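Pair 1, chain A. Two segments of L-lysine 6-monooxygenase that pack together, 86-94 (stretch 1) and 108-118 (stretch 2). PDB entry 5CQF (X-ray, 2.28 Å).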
# COMPACT_ATOMS: atom_id res chain seq x y z
N ARG A 86 -8.78 26.50 -16.33
CA ARG A 86 -7.40 26.45 -16.74
C ARG A 86 -6.42 26.40 -15.57
O ARG A 86 -5.22 26.22 -15.78
CB ARG A 86 -7.09 27.57 -17.73
CG ARG A 86 -6.89 28.96 -17.18
CD ARG A 86 -6.96 29.95 -18.34
NE ARG A 86 -6.69 31.32 -17.93
CZ ARG A 86 -7.61 32.18 -17.47
NH1 ARG A 86 -8.88 31.82 -17.31
NH2 ARG A 86 -7.23 33.40 -17.13
N PHE A 87 -6.95 26.44 -14.34
CA PHE A 87 -6.15 26.38 -13.11
C PHE A 87 -6.14 25.02 -12.39
O PHE A 87 -5.67 24.91 -11.27
CB PHE A 87 -6.62 27.48 -12.18
CG PHE A 87 -6.82 28.78 -12.90
CD1 PHE A 87 -5.72 29.47 -13.42
CD2 PHE A 87 -8.09 29.29 -13.09
CE1 PHE A 87 -5.89 30.67 -14.10
CE2 PHE A 87 -8.26 30.49 -13.76
CZ PHE A 87 -7.17 31.18 -14.27
N SER A 88 -6.62 23.99 -13.06
CA SER A 88 -6.61 22.64 -12.52
C SER A 88 -5.20 22.10 -12.34
O SER A 88 -4.28 22.55 -12.97
CB SER A 88 -7.42 21.72 -13.43
OG SER A 88 -6.73 21.47 -14.64
N PHE A 89 -5.04 21.14 -11.44
CA PHE A 89 -3.76 20.53 -11.18
C PHE A 89 -3.30 19.75 -12.41
O PHE A 89 -2.13 19.67 -12.67
CB PHE A 89 -3.90 19.58 -9.99
CG PHE A 89 -2.59 19.11 -9.43
CD1 PHE A 89 -1.88 19.90 -8.56
CD2 PHE A 89 -2.06 17.91 -9.77
CE1 PHE A 89 -0.69 19.50 -8.04
CE2 PHE A 89 -0.86 17.47 -9.24
CZ PHE A 89 -0.17 18.29 -8.36
N ALA A 90 -4.22 19.15 -13.15
CA ALA A 90 -3.89 18.51 -14.41
C ALA A 90 -3.26 19.50 -15.40
O ALA A 90 -2.25 19.19 -15.99
CB ALA A 90 -5.11 17.87 -15.00
N MSE A 91 -3.82 20.69 -15.54
CA MSE A 91 -3.20 21.74 -16.34
C MSE A 91 -1.87 22.18 -15.79
O MSE A 91 -0.97 22.52 -16.54
CB MSE A 91 -4.04 23.00 -16.38
CG MSE A 91 -5.27 22.84 -17.26
SE MSE A 91 -4.78 22.89 -19.18
CE MSE A 91 -4.44 24.82 -19.44
N TYR A 92 -1.74 22.24 -14.47
CA TYR A 92 -0.43 22.49 -13.86
C TYR A 92 0.58 21.43 -14.23
O TYR A 92 1.70 21.75 -14.59
CB TYR A 92 -0.56 22.59 -12.34
CG TYR A 92 0.71 22.51 -11.58
CD1 TYR A 92 1.60 23.55 -11.57
CD2 TYR A 92 1.01 21.40 -10.85
CE1 TYR A 92 2.77 23.48 -10.86
CE2 TYR A 92 2.16 21.31 -10.13
CZ TYR A 92 3.04 22.35 -10.12
OH TYR A 92 4.18 22.21 -9.37
N LEU A 93 0.22 20.17 -14.12
CA LEU A 93 1.19 19.13 -14.41
C LEU A 93 1.58 19.17 -15.87
O LEU A 93 2.73 18.94 -16.20
CB LEU A 93 0.68 17.74 -14.11
CG LEU A 93 0.59 17.37 -12.66
CD1 LEU A 93 0.06 15.94 -12.56
CD2 LEU A 93 1.93 17.56 -12.00
N LYS A 94 0.61 19.40 -16.73
CA LYS A 94 0.88 19.42 -18.16
C LYS A 94 1.78 20.60 -18.51
O LYS A 94 2.71 20.46 -19.27
CB LYS A 94 -0.43 19.49 -18.95
CG LYS A 94 -0.27 19.74 -20.43
CD LYS A 94 -1.52 19.28 -21.17
CE LYS A 94 -1.35 19.32 -22.68
NZ LYS A 94 -1.60 20.69 -23.18
N PRO A 108 0.35 10.41 -2.95
CA PRO A 108 -0.22 11.73 -3.16
C PRO A 108 0.88 12.76 -3.30
O PRO A 108 2.00 12.50 -2.93
CB PRO A 108 -1.07 11.99 -1.92
CG PRO A 108 -0.93 10.79 -1.05
CD PRO A 108 0.17 9.93 -1.57
N ALA A 109 0.53 13.90 -3.88
CA ALA A 109 1.41 14.98 -4.14
C ALA A 109 1.90 15.49 -2.82
O ALA A 109 1.16 15.45 -1.85
CB ALA A 109 0.65 16.08 -4.84
N SER A 110 3.11 16.04 -2.79
CA SER A 110 3.69 16.52 -1.57
C SER A 110 3.20 17.92 -1.27
O SER A 110 2.71 18.64 -2.14
CB SER A 110 5.22 16.49 -1.63
OG SER A 110 5.69 17.45 -2.57
N ARG A 111 3.32 18.28 -0.01
CA ARG A 111 3.11 19.65 0.40
C ARG A 111 3.87 20.63 -0.49
O ARG A 111 3.34 21.64 -0.90
CB ARG A 111 3.58 19.81 1.83
CG ARG A 111 3.50 21.24 2.33
CD ARG A 111 3.40 21.29 3.85
NE ARG A 111 2.27 20.49 4.31
CZ ARG A 111 1.99 20.26 5.59
NH1 ARG A 111 2.76 20.80 6.53
NH2 ARG A 111 0.96 19.50 5.92
N HIS A 112 5.12 20.33 -0.76
CA HIS A 112 5.96 21.22 -1.57
C HIS A 112 5.37 21.38 -2.98
O HIS A 112 5.29 22.49 -3.50
CB HIS A 112 7.40 20.67 -1.55
CG HIS A 112 8.33 21.32 -2.53
ND1 HIS A 112 8.65 22.66 -2.49
CD2 HIS A 112 9.08 20.79 -3.53
CE1 HIS A 112 9.52 22.94 -3.45
NE2 HIS A 112 9.79 21.81 -4.10
N GLU A 113 4.88 20.29 -3.56
CA GLU A 113 4.24 20.35 -4.86
C GLU A 113 2.94 21.17 -4.83
O GLU A 113 2.72 22.04 -5.70
CB GLU A 113 4.03 18.95 -5.49
CG GLU A 113 3.64 19.05 -6.97
CD GLU A 113 3.74 17.76 -7.77
OE1 GLU A 113 3.68 16.63 -7.21
OE2 GLU A 113 3.88 17.85 -9.01
N TRP A 114 2.09 20.94 -3.85
CA TRP A 114 0.87 21.75 -3.72
C TRP A 114 1.16 23.24 -3.54
O TRP A 114 0.45 24.08 -4.10
CB TRP A 114 0.00 21.27 -2.56
CG TRP A 114 -0.73 20.02 -2.81
CD1 TRP A 114 -0.50 18.79 -2.25
CD2 TRP A 114 -1.81 19.85 -3.70
NE1 TRP A 114 -1.40 17.87 -2.73
CE2 TRP A 114 -2.22 18.51 -3.62
CE3 TRP A 114 -2.50 20.71 -4.55
CZ2 TRP A 114 -3.23 18.02 -4.37
CZ3 TRP A 114 -3.50 20.22 -5.30
CH2 TRP A 114 -3.86 18.91 -5.22
N SER A 115 2.21 23.58 -2.79
CA SER A 115 2.67 24.99 -2.70
C SER A 115 3.02 25.57 -4.05
O SER A 115 2.55 26.66 -4.41
CB SER A 115 3.93 25.12 -1.82
OG SER A 115 3.59 24.81 -0.48
N ASP A 116 3.87 24.85 -4.79
CA ASP A 116 4.24 25.27 -6.13
C ASP A 116 3.03 25.46 -7.02
O ASP A 116 2.91 26.48 -7.73
CB ASP A 116 5.18 24.25 -6.77
CG ASP A 116 5.84 24.80 -8.03
OD1 ASP A 116 6.65 25.72 -7.90
OD2 ASP A 116 5.54 24.34 -9.15
N TYR A 117 2.11 24.50 -6.97
CA TYR A 117 0.84 24.63 -7.70
C TYR A 117 0.15 25.91 -7.33
O TYR A 117 -0.31 26.66 -8.16
CB TYR A 117 -0.07 23.43 -7.40
CG TYR A 117 -1.54 23.60 -7.79
CD1 TYR A 117 -1.93 23.68 -9.12
CD2 TYR A 117 -2.53 23.67 -6.80
CE1 TYR A 117 -3.28 23.84 -9.45
CE2 TYR A 117 -3.87 23.81 -7.12
CZ TYR A 117 -4.23 23.89 -8.43
OH TYR A 117 -5.55 24.06 -8.72
N LEU A 118 0.08 26.15 -6.04
CA LEU A 118 -0.63 27.29 -5.53
C LEU A 118 -0.01 28.60 -6.01
O LEU A 118 -0.71 29.54 -6.39
CB LEU A 118 -0.65 27.19 -4.02
CG LEU A 118 -1.18 28.43 -3.35
CD1 LEU A 118 -2.69 28.39 -3.39
CD2 LEU A 118 -0.66 28.48 -1.92

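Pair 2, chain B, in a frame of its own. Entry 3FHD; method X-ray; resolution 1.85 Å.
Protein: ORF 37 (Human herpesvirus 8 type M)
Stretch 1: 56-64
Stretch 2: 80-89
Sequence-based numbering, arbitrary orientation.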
# COMPACT_ATOMS: atom_id res chain seq x y z
N SER B 56 -9.35 17.24 -10.36
CA SER B 56 -10.22 17.04 -11.52
C SER B 56 -9.67 16.17 -12.67
O SER B 56 -10.34 16.01 -13.70
CB SER B 56 -10.70 18.37 -12.09
OG SER B 56 -9.68 19.00 -12.88
N LEU B 57 -8.46 15.65 -12.51
CA LEU B 57 -7.83 14.82 -13.54
C LEU B 57 -8.02 13.32 -13.24
O LEU B 57 -7.26 12.49 -13.70
CB LEU B 57 -6.35 15.18 -13.67
CG LEU B 57 -6.05 16.65 -14.08
CD1 LEU B 57 -4.56 16.83 -14.37
CD2 LEU B 57 -6.87 17.08 -15.27
N SER B 58 -9.04 13.01 -12.44
CA SER B 58 -9.34 11.64 -11.98
C SER B 58 -9.99 10.76 -13.08
O SER B 58 -10.57 11.27 -14.02
CB SER B 58 -10.30 11.74 -10.77
OG SER B 58 -11.56 12.21 -11.20
N PHE B 59 -9.95 9.45 -12.91
CA PHE B 59 -10.65 8.51 -13.79
C PHE B 59 -12.17 8.84 -13.81
O PHE B 59 -12.80 8.77 -14.85
CB PHE B 59 -10.42 7.09 -13.27
CG PHE B 59 -10.84 5.95 -14.24
CD1 PHE B 59 -10.55 6.00 -15.60
CD2 PHE B 59 -11.42 4.79 -13.75
CE1 PHE B 59 -10.92 4.94 -16.48
CE2 PHE B 59 -11.78 3.70 -14.64
CZ PHE B 59 -11.49 3.79 -15.98
N SER B 60 -12.75 9.16 -12.65
CA SER B 60 -14.19 9.46 -12.56
C SER B 60 -14.57 10.66 -13.43
O SER B 60 -15.54 10.58 -14.20
CB SER B 60 -14.62 9.65 -11.09
OG SER B 60 -14.34 8.47 -10.32
N LYS B 61 -13.81 11.75 -13.33
CA LYS B 61 -14.08 12.94 -14.13
C LYS B 61 -13.82 12.68 -15.62
O LYS B 61 -14.51 13.21 -16.48
CB LYS B 61 -13.27 14.14 -13.63
CG LYS B 61 -13.62 14.61 -12.20
CD LYS B 61 -15.05 15.09 -12.06
CE LYS B 61 -15.24 15.99 -10.80
NZ LYS B 61 -14.66 15.39 -9.54
N PHE B 62 -12.79 11.89 -15.92
CA PHE B 62 -12.58 11.39 -17.28
C PHE B 62 -13.87 10.71 -17.86
O PHE B 62 -14.35 11.06 -18.93
CB PHE B 62 -11.35 10.46 -17.28
CG PHE B 62 -11.12 9.73 -18.58
CD1 PHE B 62 -10.57 10.40 -19.67
CD2 PHE B 62 -11.42 8.39 -18.68
CE1 PHE B 62 -10.34 9.71 -20.87
CE2 PHE B 62 -11.20 7.69 -19.88
CZ PHE B 62 -10.66 8.35 -20.97
N LEU B 63 -14.44 9.75 -17.13
CA LEU B 63 -15.57 8.97 -17.63
C LEU B 63 -16.87 9.78 -17.70
O LEU B 63 -17.83 9.40 -18.41
CB LEU B 63 -15.77 7.72 -16.76
CG LEU B 63 -14.64 6.70 -16.76
CD1 LEU B 63 -15.00 5.53 -15.82
CD2 LEU B 63 -14.36 6.23 -18.18
N LYS B 64 -16.89 10.90 -16.98
CA LYS B 64 -18.06 11.79 -16.89
C LYS B 64 -17.98 12.89 -17.95
O LYS B 64 -18.97 13.59 -18.17
CB LYS B 64 -18.17 12.43 -15.49
CG LYS B 64 -18.58 11.44 -14.37
CD LYS B 64 -20.06 11.49 -14.14
CE LYS B 64 -20.60 10.26 -13.40
NZ LYS B 64 -21.82 10.67 -12.61
N SER B 80 -14.19 -2.04 -22.21
CA SER B 80 -13.67 -3.16 -21.45
C SER B 80 -12.55 -2.68 -20.49
O SER B 80 -11.87 -1.69 -20.79
CB SER B 80 -13.08 -4.17 -22.44
OG SER B 80 -12.45 -5.24 -21.80
N MET B 81 -12.37 -3.37 -19.36
CA MET B 81 -11.19 -3.22 -18.52
C MET B 81 -10.24 -4.41 -18.72
O MET B 81 -10.71 -5.56 -18.84
CB MET B 81 -11.57 -3.07 -17.05
CG MET B 81 -12.45 -1.84 -16.76
SD MET B 81 -11.59 -0.23 -16.78
CE MET B 81 -10.81 -0.27 -15.17
N PRO B 82 -8.91 -4.17 -18.75
CA PRO B 82 -8.25 -2.91 -18.37
C PRO B 82 -8.12 -1.83 -19.48
O PRO B 82 -7.50 -0.80 -19.22
CB PRO B 82 -6.88 -3.39 -17.96
CG PRO B 82 -6.61 -4.53 -18.95
CD PRO B 82 -7.93 -5.19 -19.16
N ALA B 83 -8.66 -2.06 -20.68
CA ALA B 83 -8.41 -1.18 -21.82
C ALA B 83 -8.79 0.29 -21.56
O ALA B 83 -8.07 1.20 -21.95
CB ALA B 83 -9.11 -1.72 -23.13
N LEU B 84 -9.94 0.51 -20.92
CA LEU B 84 -10.38 1.90 -20.68
C LEU B 84 -9.47 2.61 -19.62
O LEU B 84 -9.22 3.81 -19.70
CB LEU B 84 -11.86 1.90 -20.30
CG LEU B 84 -12.55 3.24 -20.07
CD1 LEU B 84 -12.32 4.21 -21.25
CD2 LEU B 84 -14.05 3.03 -19.79
N ARG B 85 -8.98 1.84 -18.66
CA ARG B 85 -8.00 2.34 -17.67
C ARG B 85 -6.66 2.74 -18.36
O ARG B 85 -6.08 3.78 -18.00
CB ARG B 85 -7.75 1.26 -16.59
CG ARG B 85 -6.86 1.73 -15.44
CD ARG B 85 -7.49 2.85 -14.63
NE ARG B 85 -6.51 3.46 -13.73
CZ ARG B 85 -6.80 4.30 -12.73
NH1 ARG B 85 -8.06 4.57 -12.45
NH2 ARG B 85 -5.81 4.81 -11.99
N MET B 86 -6.21 1.93 -19.33
CA MET B 86 -5.02 2.24 -20.15
C MET B 86 -5.24 3.53 -20.94
O MET B 86 -4.37 4.40 -20.94
CB MET B 86 -4.68 1.08 -21.12
CG MET B 86 -4.02 -0.13 -20.43
SD MET B 86 -2.51 0.23 -19.49
CE MET B 86 -2.92 -0.70 -18.08
N ALA B 87 -6.42 3.67 -21.55
CA ALA B 87 -6.82 4.91 -22.27
C ALA B 87 -6.74 6.14 -21.35
O ALA B 87 -6.16 7.18 -21.72
CB ALA B 87 -8.24 4.77 -22.82
N TYR B 88 -7.34 6.03 -20.17
CA TYR B 88 -7.24 7.08 -19.13
C TYR B 88 -5.79 7.42 -18.78
O TYR B 88 -5.44 8.61 -18.73
CB TYR B 88 -7.98 6.66 -17.84
CG TYR B 88 -7.63 7.54 -16.64
CD1 TYR B 88 -8.03 8.87 -16.59
CD2 TYR B 88 -6.85 7.03 -15.58
CE1 TYR B 88 -7.69 9.70 -15.50
CE2 TYR B 88 -6.48 7.85 -14.49
CZ TYR B 88 -6.93 9.18 -14.46
OH TYR B 88 -6.58 9.98 -13.39
N ASN B 89 -4.96 6.39 -18.53
CA ASN B 89 -3.53 6.63 -18.21
C ASN B 89 -2.88 7.50 -19.30
O ASN B 89 -2.14 8.44 -19.01
CB ASN B 89 -2.74 5.33 -18.05
CG ASN B 89 -2.81 4.77 -16.60
OD1 ASN B 89 -1.80 4.71 -15.90
ND2 ASN B 89 -3.99 4.40 -16.16
O HOH W 1 -7.97 8.02 -11.43

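In both pairs a loop or turn leads into a helix that crosses a second helix at nearly a right angle. The N-to-C directions make 93° in pair 1 and 100° in pair 2, and the axes approach to 10.8 and 10.7 Å. Fourteen central residues superpose with an RMSD of 0.7 Å over N, CA and C, and the two contacts bury nearly equal surface, 420 and 415 Å².

The first helix is capped in the same way in both pairs. A:Ser88 and B:Ser58, both in the p rotamer, occupy the N-cap position; A:Ser88 OG accepts from A:Met91 N at 3.1 Å, and B:Ser58 OG accepts from B:Lys61 N at 3.1 Å. Just before each cap, a carbonyl that lies outside the helix remains free to receive a tyrosine from the second helix. A:Tyr117 OH donates to A:Phe87 O at 2.7 Å, and the matching B:Tyr88 OH donates to B:Leu57 O at 2.6 Å. The two tyrosines share their rotamer (chi1 165° in A:Tyr117 and 166° in B:Tyr88, chi2 68° in both), and their side-chain centres fall 0.8 Å apart. Each lies along the start of the first helix, anchored at its hydroxyl while its ring packs against the phenylalanine that follows the cap.

That phenylalanine, A:Phe89 or B:Phe59, has chi1 of -167° in both, but chi2 changes from 81° to 43°. In pair 1 the edge of A:Phe89 meets the face of A:Tyr117, with planes at 64°; in pair 2 the corresponding rings are oblique at 56°, and B:Phe59 CB sits over the B:Tyr88 face, 4.1 Å from its centroid. The position about one turn before the tyrosine on the second helix also differs. A:Trp114 lays its six-membered ring obliquely against A:Phe89, with A:Trp114 CZ3 3.7 Å from A:Phe89 CD1. B:Arg85 covers the equivalent ring with its aliphatic portion instead: B:Arg85 CD stands 4.2 Å from the B:Phe59 centroid, almost on the ring normal, whereas B:Arg85 CZ is 5.0 Å from the B:Phe59 ring centroid, so the cation-pi attraction is at most weak.

One turn along the first helix, A:Tyr92 matches B:Phe62. Both present a ring face to the tyrosine backbone: A:Tyr117 CA is 4.0 Å from the A:Tyr92 centroid and B:Tyr88 CA 4.2 Å from that of B:Phe62. The extra hydroxyl in pair 1 adds a second polar link, A:Tyr92 OH donating to A:Asp116 OD2 at 2.5 Å. Pair 2 has B:Ala87 at the aspartate position and no such bond. Instead, B:Leu84, at the position matching A:Glu113, closes the contact with apolar packing, placing B:Leu84 CD1 3.9 Å from B:Phe62 CE2 and B:Leu84 CD2 3.6 Å from B:Leu63 CD2. A:Glu113 reaches the same neighbourhood with A:Glu113 OE2 3.6 Å from A:Leu93 CD2. In pair 2, a water accepts from B:Phe59 N at 2.9 Å and donates weakly to B:Tyr88 OH at 3.1 Å, joining the helix start to the anchored hydroxyl.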